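Local atomic coordinates of maleylacetate reductase (Agrobacterium tumefaciens, PDB entry 3HL0), a protein that probably catalyses the NADH-dependent reduction of maleylacetate to 3-oxoadipate in the breakdown of gamma-resorcylate. Residues A[26-29]-A[30-33]; A[187-190]-A[191-195]. All coordinates share one frame; numbering follows the deposited sequence.

Interaction 1: residues A[26-29]-A[30-33]; sequences AEEI and RRLG
Arg30 lies back along the short helix 25-31 over Ala26, one turn earlier, while the chain just beyond leaves the helix through a Schellman motif at Gly33. The helix belongs to the N-terminal alpha/beta domain and packs against its parallel sheet.

With CG anti to the carbonyl carbon (chi1 -72°), the Arg30 chain starts out beside its own backbone N and runs towards the preceding turn. Arg30 CB sits 3.6 Å from Glu27 O, and Arg30 CG is 3.5 Å from Ala26 O, the carbonyl that also accepts the backbone N-H of Arg30. CD and NE carry the extended chain onward to the guanidinium, which approaches the Ala26 methyl obliquely; its nearest atom there, NH2, is 3.8 Å from Ala26 CB. Leu59, in a loop, touches both Ala26 and Arg30.

On another side Glu28 and Arg31 run side by side, pointing the same way, without forming an ion pair. Arg31 CD passes 4.1 Å from Glu28 OE1, but Arg31 NE stays 5.0 Å from that oxygen, and the carboxylate and guanidinium planes are 39° apart. Glu28 OE1 instead makes a salt bridge with Arg14, whose guanidinium also lies close to that of Arg31; the carboxylate probably eases this meeting of like charges.

Ile29 and Leu32 face the sheet and both touch Ile115, while Leu32 also reaches Val150 and comes about 4 Å, side chain to side chain, from Glu149, a calcium-binding residue of this protein, although no calcium is bound to it in this chain. At the helix end Leu32 N bonds to Glu28 O, and weakly to Ile29 O, and Gly33 N donates to Arg30 O at 2.7 Å.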
loop_
_atom_site.group_PDB
_atom_site.type_symbol
_atom_site.label_atom_id
_atom_site.label_comp_id
_atom_site.label_asym_id
_atom_site.label_seq_id
_atom_site.Cartn_x
_atom_site.Cartn_y
_atom_site.Cartn_z
ATOM N N ALA A 26 -4.716 4.708 -28.880
ATOM C CA ALA A 26 -4.869 4.045 -30.161
ATOM C C ALA A 26 -3.888 4.538 -31.226
ATOM O O ALA A 26 -3.254 3.731 -31.887
ATOM C CB ALA A 26 -6.317 4.172 -30.666
ATOM N N GLU A 27 -3.795 5.867 -31.382
ATOM C CA GLU A 27 -2.838 6.524 -32.296
ATOM C C GLU A 27 -1.416 6.008 -32.087
ATOM O O GLU A 27 -0.712 5.676 -33.040
ATOM C CB GLU A 27 -2.824 8.048 -32.068
ATOM C CG GLU A 27 -4.110 8.797 -32.417
ATOM C CD GLU A 27 -3.915 10.313 -32.410
ATOM O OE1 GLU A 27 -2.947 10.792 -31.772
ATOM O OE2 GLU A 27 -4.725 11.026 -33.043
ATOM N N GLU A 28 -1.002 5.945 -30.824
ATOM C CA GLU A 28 0.355 5.550 -30.478
ATOM C C GLU A 28 0.618 4.082 -30.767
ATOM O O GLU A 28 1.718 3.705 -31.184
ATOM C CB GLU A 28 0.650 5.902 -29.009
ATOM C CG GLU A 28 0.596 7.421 -28.779
ATOM C CD GLU A 28 1.652 8.170 -29.579
ATOM O OE1 GLU A 28 2.791 7.654 -29.751
ATOM O OE2 GLU A 28 1.346 9.300 -30.010
ATOM N N ILE A 29 -0.383 3.239 -30.532
ATOM C CA ILE A 29 -0.253 1.814 -30.874
ATOM C C ILE A 29 -0.029 1.700 -32.379
ATOM O O ILE A 29 0.880 0.994 -32.847
ATOM C CB ILE A 29 -1.474 0.975 -30.391
ATOM C CG1 ILE A 29 -1.507 0.926 -28.859
ATOM C CG2 ILE A 29 -1.491 -0.487 -30.990
ATOM C CD1 ILE A 29 -2.830 0.344 -28.308
ATOM N N ARG A 30 -0.852 2.413 -33.139
ATOM C CA ARG A 30 -0.763 2.333 -34.601
ATOM C C ARG A 30 0.579 2.847 -35.123
ATOM O O ARG A 30 1.157 2.258 -36.056
ATOM C CB ARG A 30 -1.935 3.070 -35.246
ATOM C CG ARG A 30 -3.252 2.331 -35.083
ATOM C CD ARG A 30 -4.326 2.948 -35.947
ATOM N NE ARG A 30 -5.670 2.615 -35.465
ATOM C CZ ARG A 30 -6.437 3.445 -34.753
ATOM N NH1 ARG A 30 -7.647 3.065 -34.344
ATOM N NH2 ARG A 30 -5.998 4.662 -34.450
ATOM N N ARG A 31 1.090 3.902 -34.482
ATOM C CA ARG A 31 2.345 4.558 -34.869
ATOM C C ARG A 31 3.558 3.628 -34.726
ATOM O O ARG A 31 4.517 3.728 -35.501
ATOM C CB ARG A 31 2.525 5.846 -34.069
ATOM C CG ARG A 31 3.680 6.737 -34.494
ATOM C CD ARG A 31 3.661 8.060 -33.741
ATOM N NE ARG A 31 4.756 8.929 -34.172
ATOM C CZ ARG A 31 4.659 9.847 -35.130
ATOM N NH1 ARG A 31 3.504 10.046 -35.768
ATOM N NH2 ARG A 31 5.723 10.573 -35.455
ATOM N N LEU A 32 3.506 2.711 -33.763
ATOM C CA LEU A 32 4.492 1.640 -33.651
ATOM C C LEU A 32 4.302 0.505 -34.673
ATOM O O LEU A 32 5.094 -0.446 -34.696
ATOM C CB LEU A 32 4.498 1.056 -32.232
ATOM C CG LEU A 32 4.908 1.954 -31.055
ATOM C CD1 LEU A 32 4.392 1.355 -29.717
ATOM C CD2 LEU A 32 6.425 2.177 -31.012
ATOM N N GLY A 33 3.257 0.580 -35.499
ATOM C CA GLY A 33 2.916 -0.517 -36.418
ATOM C C GLY A 33 2.391 -1.766 -35.726
ATOM O O GLY A 33 2.481 -2.868 -36.267
#

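Interaction 2: residues A[187-190]-A[191-195]; sequences NPIA and SMMAV
Ile189 directs CG2 anti to its backbone N, and selenomethionine Met193, its CG anti to the carbonyl carbon (chi1 -68°), is extended beyond CG; the two side chains lie side by side, pointing the same way, with Ile189 CG2 and Met193 CE 3.7 Å apart. They form an i to i+4 apolar pair in the first turns of helix 188-210, whose N-cap is Asn187, in the helical C-terminal domain. Below the tip, Met193 CG rests 3.3 Å from Ile189 O.

The cap is made by Asn187 OD1, which takes the N-H of Ala190 at 2.9 Å in a nearly straight bond (172° at the hydrogen), although the nitrogen stands 42° out of the amide's carbonyl plane. The Asn187 backbone oxygen then receives Ser191 N, opening the regular helical ladder. Ala190 and Ala194 meet other helices: Ala190 touches Val231 of helix 215-234, as does Met193, and Ala194 meets Ala177 and Ala180 of helix 163-180. On a further flank Met192 O is hydrogen-bonded to a buffer molecule, probably from the crystallisation liquor.

The Ser191 hydroxyl lies back towards the cap. There a water links the two residues, 3.0 Å from Ser191 OG and accepting from Asn187 N at 3.3 Å.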
loop_
_atom_site.group_PDB
_atom_site.type_symbol
_atom_site.label_atom_id
_atom_site.label_comp_id
_atom_site.label_asym_id
_atom_site.label_seq_id
_atom_site.Cartn_x
_atom_site.Cartn_y
_atom_site.Cartn_z
ATOM N N ASN A 187 26.348 15.661 -16.132
ATOM C CA ASN A 187 26.587 16.434 -17.359
ATOM C C ASN A 187 25.648 17.636 -17.324
ATOM O O ASN A 187 24.673 17.684 -16.549
ATOM C CB ASN A 187 26.417 15.543 -18.600
ATOM C CG ASN A 187 24.971 15.154 -18.875
ATOM O OD1 ASN A 187 24.149 16.005 -19.226
ATOM N ND2 ASN A 187 24.669 13.888 -18.719
ATOM N N PRO A 188 25.917 18.639 -18.158
ATOM C CA PRO A 188 25.138 19.886 -18.075
ATOM C C PRO A 188 23.639 19.709 -18.391
ATOM O O PRO A 188 22.845 20.472 -17.852
ATOM C CB PRO A 188 25.747 20.738 -19.215
ATOM C CG PRO A 188 27.173 20.219 -19.292
ATOM C CD PRO A 188 27.141 18.770 -18.993
ATOM N N ILE A 189 23.282 18.808 -19.304
ATOM C CA ILE A 189 21.887 18.603 -19.697
ATOM C C ILE A 189 21.133 17.958 -18.512
ATOM O O ILE A 189 20.039 18.449 -18.116
ATOM C CB ILE A 189 21.724 17.624 -20.876
ATOM C CG1 ILE A 189 22.588 18.053 -22.071
ATOM C CG2 ILE A 189 20.227 17.444 -21.221
ATOM C CD1 ILE A 189 22.556 19.543 -22.315
ATOM N N ALA A 190 21.700 16.880 -17.956
ATOM C CA ALA A 190 21.065 16.236 -16.798
ATOM C C ALA A 190 20.983 17.259 -15.659
ATOM O O ALA A 190 19.940 17.321 -14.964
ATOM C CB ALA A 190 21.795 15.016 -16.326
ATOM N N SER A 191 22.028 18.057 -15.450
ATOM C CA SER A 191 21.950 19.053 -14.376
ATOM C C SER A 191 20.869 20.110 -14.597
ATOM O O SER A 191 20.111 20.454 -13.672
ATOM C CB SER A 191 23.307 19.720 -14.153
ATOM O OG SER A 191 24.245 18.783 -13.646
HETATM N N MSE A 192 20.768 20.633 -15.820
HETATM C CA MSE A 192 19.681 21.586 -16.158
HETATM C C MSE A 192 18.276 20.952 -15.975
HETATM O O MSE A 192 17.382 21.585 -15.415
HETATM C CB MSE A 192 19.912 22.178 -17.590
HETATM C CG MSE A 192 18.715 22.262 -18.538
HETATM SE SE MSE A 192 19.540 22.744 -20.276
HETATM C CE MSE A 192 20.674 24.031 -19.477
HETATM N N MSE A 193 18.092 19.714 -16.434
HETATM C CA MSE A 193 16.798 19.021 -16.282
HETATM C C MSE A 193 16.518 18.801 -14.791
HETATM O O MSE A 193 15.366 18.937 -14.370
HETATM C CB MSE A 193 16.782 17.678 -16.989
HETATM C CG MSE A 193 16.828 17.872 -18.496
HETATM SE SE MSE A 193 16.583 16.034 -19.270
HETATM C CE MSE A 193 16.672 16.423 -21.114
ATOM N N ALA A 194 17.556 18.464 -14.031
ATOM C CA ALA A 194 17.350 18.218 -12.571
ATOM C C ALA A 194 16.896 19.460 -11.859
ATOM O O ALA A 194 15.979 19.405 -11.023
ATOM C CB ALA A 194 18.654 17.652 -11.925
ATOM N N VAL A 195 17.519 20.595 -12.144
ATOM C CA VAL A 195 17.129 21.829 -11.473
ATOM C C VAL A 195 15.687 22.197 -11.860
ATOM O O VAL A 195 14.873 22.597 -11.014
ATOM C CB VAL A 195 18.123 22.971 -11.788
ATOM C CG1 VAL A 195 17.590 24.277 -11.192
ATOM C CG2 VAL A 195 19.465 22.610 -11.156
HETATM O O HOH W 1 23.954 15.848 -13.899
#

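How the interactions relate
The two interactions come in series along the chain and do not touch: their centres are 31 Å apart and their nearest atoms about 19 Å. Interaction 1 lies in the N-terminal alpha/beta domain, along helix 25-31 and through its C-terminal exit, against strands 113-118 and 150-153. Interaction 2 falls in the helical C-terminal domain, at the beginning of helix 188-210 beside helices 163-180 and 215-234. As in other iron-containing alcohol dehydrogenases, nucleotide and metal are held between two such domains. Each contact lies wholly within one domain, and neither bridges the two.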